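Local coordinates for protein chitooligosaccharide oxidase (Gibberella zeae, PDB 6Y0R) that oxidises the C1 hydroxyl of chitooligosaccharides to the corresponding lactones with a bicovalently bound FAD, reducing molecular oxygen to hydrogen peroxide, at residues Ala63-Thr68 with Leu108-Asp113; Gly176-Leu181 with Leu222-Phe227; Phe339-Leu344 with Gln406-Val411; Ala346-Leu351 with Asp400-Phe405. All blocks are in the same frame, centred on the assembly; numbering follows the deposited sequence.

Interaction 1: residues Ala63-Thr68 with Leu108-Asp113; sequences AIAVPT and LMIELD
Ile64 and Met109 lie side by side and point the same way on one face of two paired parallel strands. CG of Met109 is anti to its backbone N (chi1 -172°), and a bend at chi3 turns the terminal methyl back, so that Met109 CE sits 3.9 Å from Ile64 CD1 and also touches Ile64 CG1 and CG2. On the other face Leu108 CD1 packs 3.9 Å from Ala63 CB and reaches Ala65 CB as well. Past the strand end, Pro67 crosses Ile110 at about a right angle, its CG 3.8 Å from Ile110 CG2. Three backbone hydrogen bonds fix the register, among them Ala65 N to Met109 O at 2.8 Å. Where Pro67 can offer no N-H, its CD lies 3.2 Å from Glu111 O, and a water donates to both Pro67 O and Glu111 O. Glu111 OE2 accepts Asp113 N through its anti lone pair, while OE1 forms a salt bridge with Lys90. Helix 70-83 covers Ala65, Pro67 and Ile110, and it leads from strand 63-65 to strand 87-90 across the intervening strand 108-111. This beta-alpha-beta crossover belongs to the FAD-binding PCMH-type domain, and Leu112, just beyond the strand, touches the FAD.

Interaction 2: residues Gly176-Leu181 with Leu222-Phe227; sequences GLTLDL and LEFQTF
Leu181 drives its CD1 against the edge of the Phe227 ring, 3.5 Å from Phe227 CD2 and near the ring plane, with the two side chains crossing at about a right angle. Its carbonyl makes the polar link: Gln225 N donates to Leu181 O at 2.9 Å (N-H...O 157°), and Phe224 CA adds a C-H...O contact to the same oxygen. Thr178 adds contacts to Phe224, with Thr178 O at the edge of the ring, in its plane and 3.6 Å from Phe224 CE2, and Thr178 CG2 3.9 Å from that same carbon.

The second shell sets these groups. Leu181 N bonds back to Thr178 O within a 3-10 segment, and Asp180 OD2 takes Leu177 N at 2.9 Å while OD1 forms a salt bridge with Arg399. Thr178 OG1 is hydrogen-bonded to Ala150 O. The Phe227 ring also stacks on His175.

Gln225 O, by contrast, has no hydrogen-bond partner in the model: it is buried against Leu181 CB, CG and both methyls, with CD1 3.5 Å away. In sum, the contact combines one backbone bond with apolar packing, and the positive ring edge of Phe224 probably offers Thr178 O a mild electrostatic attraction.

Interaction 3: residues Phe339-Leu344 with Gln406-Val411; sequences FYASSL and QFYDSV
Phe339 holds its ring over the phenol end of Tyr408, an offset, near-parallel pair with planes at 8° and centroids 4.5 Å apart. The rings barely overlap; what lies over the centre of the Phe339 ring is Tyr408 OH, 3.3 Å above its plane, while Phe339 CD2 is 3.4 Å from Tyr408 CZ. Phe339 reaches this position with CG between its backbone N and carbonyl carbon (chi1 71°), whereas Tyr408 has CG anti to its own N. The hydroxyl is held by Asp337 OD2, and Tyr408 also stacks on Trp373 of the next strand, an anchor and a second ring that would be expected to restrict the phenol. Ala341 CB sits near the same phenol, 4.2 Å from Tyr408 CD2.

On the opposite face Phe407 offers its edge to the neighbouring strand: Ser343 N lies in the ring plane, and Leu344 CB is 3.9 Å from Phe407 CE2. Tyr340 OH and Ser342 OG on this face both bond to the carboxylate of Asp449, and helix 420-433 packs over them.

Four backbone hydrogen bonds join the strands in antiparallel register. Phe407 N to Ser342 O, at 3.0 Å, is nearly straight at the hydrogen, yet the donor stands 43° out of the carbonyl plane. Ala341 CA adds a C-H...O contact to Phe407 O at 3.1 Å.

Strand 338-346 is one edge strand of a seven-stranded antiparallel sheet, with the Phe339 side chain about 6 Å from the FAD at nearest atoms. Such a sheet beside the flavin is consistent with the substrate-binding domain of berberine bridge enzyme-like flavin oxidases.

Interaction 4: residues Ala346-Leu351 with Asp400-Phe405; sequences APALTL and DTLLLF
Leu349 and Leu403 each carry CG anti to their carbonyl carbon (chi1 -57° and -56°), and their branches cross with Leu349 CD1 3.8 Å from Leu403 CD1. The same Leu349 methyl meets Phe405 tip to tip, coming in at the ring edge near its plane, 4.0 Å from Phe405 CZ. Ala346 CB touches another part of that edge, 4.3 Å from Phe405 CE1. Leu402 takes the other course: with CG anti to its backbone N (chi1 178°), it sends CD2 to 3.7 Å from Ala348 CB.

The CB atoms of Leu402 and Leu403 leave the chain on roughly the same side, and it is the first torsions that send them to different partners. Ala346 O accepts two donors, Leu402 N at 3.0 Å and Leu403 N at 3.1 Å, whereas Ala346 N gives a nearly straight bond to Leu403 O. Thr401 also abuts this carbonyl, its CB 3.3 Å from Ala346 O.

Ile432 of helix 420-433 packs on both Leu349 and Phe405, extending the apolar patch, while helix 247-260 packs on Ala348, Leu402 and Leu403. Two consecutive residues, Leu402 and Leu403, facing the single Ala346 define a classic beta bulge, placed where strand 403-411 begins and strand 338-346 gives way to the loop before helix 351-367.

Along the chain, interactions 1 and 2 follow one another within the FAD-binding PCMH-type range, centres about 25 Å apart: interaction 1 pairs two strands of the small mixed sheet, interaction 2 sets a 3-10 turn on strand 218-228 of another. Interaction 4 is nested inside the loop closed by interaction 3. Both use strand 403-411, interaction 4 picking up where strand 338-346 ends at Ala346; their centres are about 18 Å apart, and Leu344 O probably accepts a hydrogen bond from Phe405 N at 2.8 Å. Interaction 1 lies about 39 Å from interaction 4, centre to centre. The FAD touches Leu112 of interaction 1 and comes within about 6 Å of the Phe339 side chain at nearest atoms, so it spans both regions.

Interaction 1: residues Ala63-Thr68 with Leu108-Asp113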
loop_
_atom_site.group_PDB
_atom_site.type_symbol
_atom_site.label_atom_id
_atom_site.label_comp_id
_atom_site.label_asym_id
_atom_site.label_seq_id
_atom_site.Cartn_x
_atom_site.Cartn_y
_atom_site.Cartn_z
ATOM N N ALA A 63 -25.141 -0.385 -4.355
ATOM C CA ALA A 63 -25.109 -1.106 -5.632
ATOM C C ALA A 63 -23.673 -1.544 -5.858
ATOM O O ALA A 63 -22.739 -0.821 -5.402
ATOM C CB ALA A 63 -25.606 -0.233 -6.760
ATOM N N ILE A 64 -23.507 -2.668 -6.540
ATOM C CA ILE A 64 -22.163 -3.119 -6.962
ATOM C C ILE A 64 -22.189 -3.266 -8.472
ATOM O O ILE A 64 -22.878 -4.207 -8.962
ATOM C CB ILE A 64 -21.756 -4.416 -6.245
ATOM C CG1 ILE A 64 -21.820 -4.301 -4.729
ATOM C CG2 ILE A 64 -20.388 -4.840 -6.736
ATOM C CD1 ILE A 64 -21.424 -5.561 -3.971
ATOM N N ALA A 65 -21.493 -2.393 -9.183
ATOM C CA ALA A 65 -21.290 -2.497 -10.642
ATOM C C ALA A 65 -20.078 -3.411 -10.885
ATOM O O ALA A 65 -19.075 -3.308 -10.125
ATOM C CB ALA A 65 -21.090 -1.152 -11.283
ATOM N N VAL A 66 -20.166 -4.297 -11.886
ATOM C CA VAL A 66 -19.102 -5.284 -12.191
ATOM C C VAL A 66 -18.728 -5.166 -13.656
ATOM O O VAL A 66 -18.944 -6.069 -14.474
ATOM C CB VAL A 66 -19.472 -6.708 -11.762
ATOM C CG1 VAL A 66 -18.245 -7.593 -11.866
ATOM C CG2 VAL A 66 -20.027 -6.785 -10.355
ATOM N N PRO A 67 -18.106 -4.044 -14.046
ATOM C CA PRO A 67 -17.792 -3.792 -15.448
ATOM C C PRO A 67 -16.663 -4.670 -15.992
ATOM O O PRO A 67 -15.718 -4.995 -15.284
ATOM C CB PRO A 67 -17.356 -2.328 -15.482
ATOM C CG PRO A 67 -16.764 -2.121 -14.071
ATOM C CD PRO A 67 -17.639 -2.950 -13.163
ATOM N N THR A 68 -16.765 -5.030 -17.266
ATOM C CA THR A 68 -15.656 -5.676 -18.024
ATOM C C THR A 68 -15.038 -4.752 -19.070
ATOM O O THR A 68 -13.995 -5.151 -19.635
ATOM C CB THR A 68 -16.161 -6.964 -18.676
ATOM O OG1 THR A 68 -17.067 -6.578 -19.715
ATOM C CG2 THR A 68 -16.878 -7.856 -17.694
ATOM N N LEU A 108 -22.145 3.628 -4.391
ATOM C CA LEU A 108 -22.039 2.839 -5.636
ATOM C C LEU A 108 -20.616 2.304 -5.634
ATOM O O LEU A 108 -19.698 3.130 -5.761
ATOM C CB LEU A 108 -22.325 3.688 -6.868
ATOM C CG LEU A 108 -21.948 3.048 -8.215
ATOM C CD1 LEU A 108 -22.584 1.687 -8.369
ATOM C CD2 LEU A 108 -22.325 3.959 -9.371
ATOM N N MET A 109 -20.466 0.997 -5.460
ATOM C CA MET A 109 -19.121 0.383 -5.542
ATOM C C MET A 109 -18.876 -0.189 -6.954
ATOM O O MET A 109 -19.745 -0.933 -7.511
ATOM C CB MET A 109 -18.896 -0.676 -4.465
ATOM C CG MET A 109 -17.435 -1.180 -4.421
ATOM S SD MET A 109 -17.173 -2.263 -3.031
ATOM C CE MET A 109 -18.031 -3.725 -3.641
ATOM N N ILE A 110 -17.776 0.203 -7.546
ATOM C CA ILE A 110 -17.385 -0.263 -8.903
ATOM C C ILE A 110 -16.284 -1.294 -8.679
ATOM O O ILE A 110 -15.125 -0.895 -8.359
ATOM C CB ILE A 110 -17.028 0.894 -9.834
ATOM C CG1 ILE A 110 -18.200 1.902 -9.926
ATOM C CG2 ILE A 110 -16.633 0.360 -11.201
ATOM C CD1 ILE A 110 -17.950 3.076 -10.805
ATOM N N GLU A 111 -16.683 -2.566 -8.784
ATOM C CA GLU A 111 -15.778 -3.735 -8.652
ATOM C C GLU A 111 -14.962 -3.836 -9.939
ATOM O O GLU A 111 -15.550 -3.955 -11.027
ATOM C CB GLU A 111 -16.591 -4.998 -8.383
ATOM C CG GLU A 111 -15.746 -6.254 -8.396
ATOM C CD GLU A 111 -14.754 -6.283 -7.233
ATOM O OE1 GLU A 111 -15.196 -6.111 -6.054
ATOM O OE2 GLU A 111 -13.543 -6.372 -7.523
ATOM N N LEU A 112 -13.637 -3.798 -9.874
ATOM C CA LEU A 112 -12.776 -3.791 -11.094
ATOM C C LEU A 112 -12.039 -5.132 -11.302
ATOM O O LEU A 112 -11.282 -5.205 -12.262
ATOM C CB LEU A 112 -11.765 -2.639 -11.049
ATOM C CG LEU A 112 -12.383 -1.244 -10.990
ATOM C CD1 LEU A 112 -11.349 -0.182 -10.691
ATOM C CD2 LEU A 112 -13.124 -0.943 -12.294
ATOM N N ASP A 113 -12.193 -6.107 -10.429
ATOM C CA ASP A 113 -11.317 -7.311 -10.471
ATOM C C ASP A 113 -11.675 -8.242 -11.650
ATOM O O ASP A 113 -10.899 -9.203 -11.833
ATOM C CB ASP A 113 -11.226 -8.079 -9.154
ATOM C CG ASP A 113 -12.439 -8.854 -8.677
ATOM O OD1 ASP A 113 -13.436 -8.947 -9.454
ATOM O OD2 ASP A 113 -12.409 -9.336 -7.508
HETATM O O HOH W 1 -14.710 -5.858 -12.776
#

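Interaction 2: residues Gly176-Leu181 with Leu222-Phe227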
loop_
_atom_site.group_PDB
_atom_site.type_symbol
_atom_site.label_atom_id
_atom_site.label_comp_id
_atom_site.label_asym_id
_atom_site.label_seq_id
_atom_site.Cartn_x
_atom_site.Cartn_y
_atom_site.Cartn_z
ATOM N N GLY A 176 12.154 2.440 -6.510
ATOM C CA GLY A 176 11.148 3.378 -6.001
ATOM C C GLY A 176 9.879 2.694 -5.563
ATOM O O GLY A 176 9.798 1.447 -5.597
ATOM N N LEU A 177 8.870 3.510 -5.292
ATOM C CA LEU A 177 7.506 3.021 -5.067
ATOM C C LEU A 177 6.922 2.614 -6.399
ATOM O O LEU A 177 7.446 3.008 -7.467
ATOM C CB LEU A 177 6.636 4.121 -4.444
ATOM C CG LEU A 177 7.160 4.713 -3.145
ATOM C CD1 LEU A 177 6.427 6.014 -2.794
ATOM C CD2 LEU A 177 7.079 3.701 -2.030
ATOM N N THR A 178 5.854 1.847 -6.381
ATOM C CA THR A 178 5.218 1.418 -7.636
ATOM C C THR A 178 4.947 2.673 -8.471
ATOM O O THR A 178 5.166 2.685 -9.699
ATOM C CB THR A 178 3.958 0.582 -7.418
ATOM O OG1 THR A 178 4.185 -0.383 -6.427
ATOM C CG2 THR A 178 3.518 -0.138 -8.666
ATOM N N LEU A 179 4.457 3.732 -7.843
ATOM C CA LEU A 179 4.044 4.924 -8.623
ATOM C C LEU A 179 5.234 5.684 -9.208
ATOM O O LEU A 179 5.002 6.509 -10.115
ATOM C CB LEU A 179 3.154 5.837 -7.778
ATOM C CG LEU A 179 3.709 6.334 -6.450
ATOM C CD1 LEU A 179 4.775 7.401 -6.651
ATOM C CD2 LEU A 179 2.564 6.892 -5.611
ATOM N N ASP A 180 6.462 5.394 -8.778
ATOM C CA ASP A 180 7.682 6.070 -9.311
ATOM C C ASP A 180 7.946 5.590 -10.733
ATOM O O ASP A 180 8.691 6.313 -11.441
ATOM C CB ASP A 180 8.862 5.976 -8.358
ATOM C CG ASP A 180 8.653 6.823 -7.088
ATOM O OD1 ASP A 180 8.207 7.997 -7.237
ATOM O OD2 ASP A 180 8.975 6.337 -5.966
ATOM N N LEU A 181 7.370 4.479 -11.179
ATOM C CA LEU A 181 7.629 4.049 -12.583
ATOM C C LEU A 181 6.392 4.262 -13.437
ATOM O O LEU A 181 6.372 3.847 -14.599
ATOM C CB LEU A 181 8.073 2.586 -12.572
ATOM C CG LEU A 181 9.503 2.368 -12.052
ATOM C CD1 LEU A 181 9.883 0.900 -12.104
ATOM C CD2 LEU A 181 10.505 3.205 -12.817
ATOM N N LEU A 222 -3.258 1.879 -16.101
ATOM C CA LEU A 222 -2.005 2.453 -15.626
ATOM C C LEU A 222 -0.923 2.030 -16.597
ATOM O O LEU A 222 -0.909 0.842 -16.956
ATOM C CB LEU A 222 -1.680 1.916 -14.228
ATOM C CG LEU A 222 -2.676 2.370 -13.166
ATOM C CD1 LEU A 222 -2.548 1.545 -11.905
ATOM C CD2 LEU A 222 -2.434 3.841 -12.885
ATOM N N GLU A 223 -0.064 2.961 -16.967
ATOM C CA GLU A 223 1.085 2.648 -17.840
ATOM C C GLU A 223 2.351 2.849 -17.027
ATOM O O GLU A 223 2.492 3.861 -16.353
ATOM C CB GLU A 223 1.080 3.520 -19.094
ATOM C CG GLU A 223 2.191 3.128 -20.063
ATOM C CD GLU A 223 2.060 3.687 -21.469
ATOM O OE1 GLU A 223 1.398 4.764 -21.632
ATOM O OE2 GLU A 223 2.613 3.030 -22.393
ATOM N N PHE A 224 3.313 1.953 -17.181
ATOM C CA PHE A 224 4.594 1.977 -16.447
ATOM C C PHE A 224 5.772 1.737 -17.389
ATOM O O PHE A 224 5.628 1.005 -18.380
ATOM C CB PHE A 224 4.653 0.844 -15.413
ATOM C CG PHE A 224 3.571 0.861 -14.361
ATOM C CD1 PHE A 224 2.323 0.329 -14.627
ATOM C CD2 PHE A 224 3.818 1.471 -13.132
ATOM C CE1 PHE A 224 1.325 0.368 -13.662
ATOM C CE2 PHE A 224 2.821 1.518 -12.167
ATOM C CZ PHE A 224 1.589 0.942 -12.432
ATOM N N GLN A 225 6.921 2.246 -17.002
ATOM C CA GLN A 225 8.222 1.831 -17.572
ATOM C C GLN A 225 8.735 0.692 -16.693
ATOM O O GLN A 225 9.181 0.955 -15.548
ATOM C CB GLN A 225 9.220 2.984 -17.623
ATOM C CG GLN A 225 10.568 2.558 -18.209
ATOM C CD GLN A 225 10.445 1.926 -19.582
ATOM O OE1 GLN A 225 9.826 2.495 -20.473
ATOM N NE2 GLN A 225 10.990 0.722 -19.756
ATOM N N THR A 226 8.633 -0.547 -17.179
ATOM C CA THR A 226 9.164 -1.709 -16.433
ATOM C C THR A 226 10.695 -1.649 -16.354
ATOM O O THR A 226 11.340 -0.961 -17.176
ATOM C CB THR A 226 8.702 -3.047 -17.036
ATOM O OG1 THR A 226 9.445 -3.226 -18.250
ATOM C CG2 THR A 226 7.207 -3.121 -17.237
ATOM N N PHE A 227 11.265 -2.439 -15.449
ATOM C CA PHE A 227 12.721 -2.698 -15.397
ATOM C C PHE A 227 12.943 -4.190 -15.673
ATOM O O PHE A 227 11.985 -5.003 -15.624
ATOM C CB PHE A 227 13.383 -2.250 -14.095
ATOM C CG PHE A 227 12.749 -2.784 -12.841
ATOM C CD1 PHE A 227 13.136 -4.002 -12.296
ATOM C CD2 PHE A 227 11.781 -2.036 -12.192
ATOM C CE1 PHE A 227 12.546 -4.482 -11.130
ATOM C CE2 PHE A 227 11.181 -2.530 -11.041
ATOM C CZ PHE A 227 11.567 -3.742 -10.513
#

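Interaction 3: residues Phe339-Leu344 with Gln406-Val411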
loop_
_atom_site.group_PDB
_atom_site.type_symbol
_atom_site.label_atom_id
_atom_site.label_comp_id
_atom_site.label_asym_id
_atom_site.label_seq_id
_atom_site.Cartn_x
_atom_site.Cartn_y
_atom_site.Cartn_z
ATOM N N PHE A 339 -8.610 -7.509 11.856
ATOM C CA PHE A 339 -7.448 -6.769 12.407
ATOM C C PHE A 339 -7.657 -5.266 12.456
ATOM O O PHE A 339 -8.607 -4.705 11.914
ATOM C CB PHE A 339 -6.228 -7.122 11.566
ATOM C CG PHE A 339 -6.273 -6.536 10.185
ATOM C CD1 PHE A 339 -7.011 -7.128 9.182
ATOM C CD2 PHE A 339 -5.531 -5.402 9.875
ATOM C CE1 PHE A 339 -7.020 -6.644 7.882
ATOM C CE2 PHE A 339 -5.518 -4.927 8.559
ATOM C CZ PHE A 339 -6.292 -5.516 7.584
ATOM N N TYR A 340 -6.760 -4.641 13.191
ATOM C CA TYR A 340 -6.563 -3.189 13.237
ATOM C C TYR A 340 -5.076 -2.922 12.966
ATOM O O TYR A 340 -4.227 -3.724 13.301
ATOM C CB TYR A 340 -6.976 -2.638 14.593
ATOM C CG TYR A 340 -6.643 -1.190 14.786
ATOM C CD1 TYR A 340 -7.148 -0.209 13.941
ATOM C CD2 TYR A 340 -5.750 -0.792 15.770
ATOM C CE1 TYR A 340 -6.810 1.119 14.091
ATOM C CE2 TYR A 340 -5.432 0.536 15.957
ATOM C CZ TYR A 340 -5.927 1.498 15.090
ATOM O OH TYR A 340 -5.589 2.804 15.288
ATOM N N ALA A 341 -4.805 -1.852 12.239
ATOM C CA ALA A 341 -3.429 -1.476 11.868
ATOM C C ALA A 341 -3.276 0.018 11.950
ATOM O O ALA A 341 -4.251 0.795 11.942
ATOM C CB ALA A 341 -3.123 -1.972 10.475
ATOM N N SER A 342 -2.017 0.430 11.993
ATOM C CA SER A 342 -1.646 1.855 11.890
ATOM C C SER A 342 -0.249 1.891 11.279
ATOM O O SER A 342 0.264 0.838 10.924
ATOM C CB SER A 342 -1.659 2.518 13.254
ATOM O OG SER A 342 -1.482 3.900 13.185
ATOM N N SER A 343 0.276 3.082 11.119
ATOM C CA SER A 343 1.592 3.258 10.468
ATOM C C SER A 343 2.238 4.522 10.991
ATOM O O SER A 343 1.562 5.391 11.626
ATOM C CB SER A 343 1.504 3.262 8.945
ATOM O OG SER A 343 0.734 4.369 8.451
ATOM N N LEU A 344 3.523 4.668 10.680
ATOM C CA LEU A 344 4.264 5.901 10.985
ATOM C C LEU A 344 5.324 6.090 9.906
ATOM O O LEU A 344 6.178 5.219 9.789
ATOM C CB LEU A 344 4.881 5.749 12.381
ATOM C CG LEU A 344 5.818 6.872 12.813
ATOM C CD1 LEU A 344 5.086 8.202 12.823
ATOM C CD2 LEU A 344 6.378 6.512 14.185
ATOM N N GLN A 406 4.934 -0.200 10.199
ATOM C CA GLN A 406 3.593 -0.786 10.123
ATOM C C GLN A 406 3.277 -1.457 11.467
ATOM O O GLN A 406 4.105 -2.219 11.931
ATOM C CB GLN A 406 3.487 -1.767 8.968
ATOM C CG GLN A 406 2.118 -2.398 8.971
ATOM C CD GLN A 406 1.890 -3.344 7.826
ATOM O OE1 GLN A 406 2.815 -3.864 7.157
ATOM N NE2 GLN A 406 0.629 -3.588 7.591
ATOM N N PHE A 407 2.141 -1.139 12.072
ATOM C CA PHE A 407 1.717 -1.738 13.366
ATOM C C PHE A 407 0.434 -2.524 13.123
ATOM O O PHE A 407 -0.452 -1.993 12.472
ATOM C CB PHE A 407 1.457 -0.665 14.425
ATOM C CG PHE A 407 2.532 0.383 14.571
ATOM C CD1 PHE A 407 3.673 0.117 15.315
ATOM C CD2 PHE A 407 2.449 1.593 13.895
ATOM C CE1 PHE A 407 4.664 1.074 15.475
ATOM C CE2 PHE A 407 3.438 2.564 14.071
ATOM C CZ PHE A 407 4.556 2.279 14.823
ATOM N N TYR A 408 0.369 -3.757 13.603
ATOM C CA TYR A 408 -0.718 -4.700 13.235
ATOM C C TYR A 408 -1.155 -5.492 14.466
ATOM O O TYR A 408 -0.288 -5.904 15.256
ATOM C CB TYR A 408 -0.221 -5.601 12.120
ATOM C CG TYR A 408 -1.225 -6.233 11.203
ATOM C CD1 TYR A 408 -1.836 -7.426 11.545
ATOM C CD2 TYR A 408 -1.433 -5.723 9.929
ATOM C CE1 TYR A 408 -2.687 -8.096 10.669
ATOM C CE2 TYR A 408 -2.299 -6.364 9.052
ATOM C CZ TYR A 408 -2.908 -7.558 9.408
ATOM O OH TYR A 408 -3.727 -8.165 8.503
ATOM N N ASP A 409 -2.470 -5.670 14.606
ATOM C CA ASP A 409 -3.047 -6.503 15.693
ATOM C C ASP A 409 -4.201 -7.289 15.096
ATOM O O ASP A 409 -5.105 -6.666 14.545
ATOM C CB ASP A 409 -3.464 -5.630 16.847
ATOM C CG ASP A 409 -3.987 -6.426 18.043
ATOM O OD1 ASP A 409 -3.565 -7.585 18.209
ATOM O OD2 ASP A 409 -4.691 -5.817 18.819
ATOM N N SER A 410 -4.172 -8.609 15.252
ATOM C CA SER A 410 -5.087 -9.553 14.582
ATOM C C SER A 410 -5.789 -10.418 15.636
ATOM O O SER A 410 -5.157 -10.752 16.631
ATOM C CB SER A 410 -4.284 -10.431 13.657
ATOM O OG SER A 410 -5.138 -11.274 12.960
ATOM N N VAL A 411 -7.041 -10.762 15.385
ATOM C CA VAL A 411 -7.825 -11.745 16.198
ATOM C C VAL A 411 -8.411 -12.778 15.243
ATOM O O VAL A 411 -8.338 -12.613 14.008
ATOM C CB VAL A 411 -8.905 -11.039 17.029
ATOM C CG1 VAL A 411 -8.317 -10.014 17.985
ATOM C CG2 VAL A 411 -9.965 -10.387 16.156
#

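Interaction 4: residues Ala346-Leu351 with Asp400-Phe405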
loop_
_atom_site.group_PDB
_atom_site.type_symbol
_atom_site.label_atom_id
_atom_site.label_comp_id
_atom_site.label_asym_id
_atom_site.label_seq_id
_atom_site.Cartn_x
_atom_site.Cartn_y
_atom_site.Cartn_z
ATOM N N ALA A 346 8.478 8.267 9.504
ATOM C CA ALA A 346 9.273 8.980 10.527
ATOM C C ALA A 346 10.626 9.383 9.952
ATOM O O ALA A 346 11.220 8.679 9.146
ATOM C CB ALA A 346 9.445 8.128 11.734
ATOM N N PRO A 347 11.148 10.527 10.395
ATOM C CA PRO A 347 12.550 10.855 10.132
ATOM C C PRO A 347 13.447 9.925 10.959
ATOM O O PRO A 347 12.978 9.201 11.837
ATOM C CB PRO A 347 12.635 12.307 10.611
ATOM C CG PRO A 347 11.641 12.365 11.725
ATOM C CD PRO A 347 10.472 11.516 11.248
ATOM N N ALA A 348 14.755 10.005 10.739
ATOM C CA ALA A 348 15.716 9.284 11.600
ATOM C C ALA A 348 15.422 9.586 13.061
ATOM O O ALA A 348 15.206 10.786 13.422
ATOM C CB ALA A 348 17.127 9.673 11.265
ATOM N N LEU A 349 15.544 8.592 13.901
ATOM C CA LEU A 349 15.264 8.677 15.348
ATOM C C LEU A 349 16.571 8.720 16.132
ATOM O O LEU A 349 17.583 8.196 15.666
ATOM C CB LEU A 349 14.434 7.466 15.746
ATOM C CG LEU A 349 13.123 7.297 14.965
ATOM C CD1 LEU A 349 12.416 6.051 15.406
ATOM C CD2 LEU A 349 12.228 8.497 15.134
ATOM N N THR A 350 16.511 9.274 17.323
ATOM C CA THR A 350 17.669 9.270 18.220
ATOM C C THR A 350 17.692 7.945 18.973
ATOM O O THR A 350 16.636 7.295 19.143
ATOM C CB THR A 350 17.581 10.452 19.198
ATOM O OG1 THR A 350 16.426 10.240 19.989
ATOM C CG2 THR A 350 17.504 11.756 18.439
ATOM N N LEU A 351 18.718 7.714 19.510
ATOM C CA LEU A 351 18.844 6.508 20.364
ATOM C C LEU A 351 17.920 6.671 21.575
ATOM O O LEU A 351 17.258 5.725 21.946
ATOM C CB LEU A 351 20.300 6.356 20.818
ATOM C CG LEU A 351 20.651 5.209 21.773
ATOM C CD1 LEU A 351 20.379 3.857 21.097
ATOM C CD2 LEU A 351 22.065 5.257 22.322
ATOM N N ASP A 400 10.911 12.621 2.566
ATOM C CA ASP A 400 11.888 13.224 3.493
ATOM C C ASP A 400 12.108 12.299 4.700
ATOM O O ASP A 400 13.096 12.469 5.431
ATOM C CB ASP A 400 11.370 14.628 3.851
ATOM C CG ASP A 400 9.980 14.696 4.538
ATOM O OD1 ASP A 400 9.023 13.874 4.248
ATOM O OD2 ASP A 400 9.818 15.626 5.395
ATOM N N THR A 401 11.309 11.252 4.859
ATOM C CA THR A 401 11.368 10.334 5.999
ATOM C C THR A 401 12.346 9.197 5.690
ATOM O O THR A 401 12.620 8.936 4.507
ATOM C CB THR A 401 9.947 9.895 6.359
ATOM O OG1 THR A 401 9.307 9.511 5.146
ATOM C CG2 THR A 401 9.128 10.974 7.019
ATOM N N LEU A 402 12.919 8.585 6.723
ATOM C CA LEU A 402 13.873 7.469 6.580
ATOM C C LEU A 402 13.144 6.153 6.808
ATOM O O LEU A 402 13.595 5.147 6.252
ATOM C CB LEU A 402 15.004 7.671 7.603
ATOM C CG LEU A 402 16.090 6.604 7.672
ATOM C CD1 LEU A 402 16.797 6.428 6.317
ATOM C CD2 LEU A 402 17.104 6.967 8.733
ATOM N N LEU A 403 12.164 6.141 7.741
ATOM C CA LEU A 403 11.567 4.921 8.277
ATOM C C LEU A 403 10.091 4.879 7.933
ATOM O O LEU A 403 9.410 5.923 7.992
ATOM C CB LEU A 403 11.758 4.882 9.805
ATOM C CG LEU A 403 13.191 4.990 10.322
ATOM C CD1 LEU A 403 13.174 5.041 11.846
ATOM C CD2 LEU A 403 14.029 3.841 9.837
ATOM N N LEU A 404 9.617 3.675 7.672
ATOM C CA LEU A 404 8.175 3.382 7.565
ATOM C C LEU A 404 7.884 2.281 8.568
ATOM O O LEU A 404 8.407 1.158 8.421
ATOM C CB LEU A 404 7.810 2.917 6.153
ATOM C CG LEU A 404 6.377 2.403 5.967
ATOM C CD1 LEU A 404 5.392 3.288 6.664
ATOM C CD2 LEU A 404 5.992 2.273 4.505
ATOM N N PHE A 405 7.026 2.561 9.528
ATOM C CA PHE A 405 6.580 1.544 10.473
ATOM C C PHE A 405 5.151 1.109 10.090
ATOM O O PHE A 405 4.276 1.974 9.724
ATOM C CB PHE A 405 6.479 2.101 11.894
ATOM C CG PHE A 405 7.780 2.467 12.560
ATOM C CD1 PHE A 405 8.389 3.681 12.297
ATOM C CD2 PHE A 405 8.402 1.585 13.421
ATOM C CE1 PHE A 405 9.591 4.011 12.906
ATOM C CE2 PHE A 405 9.585 1.925 14.040
ATOM C CZ PHE A 405 10.178 3.139 13.785
#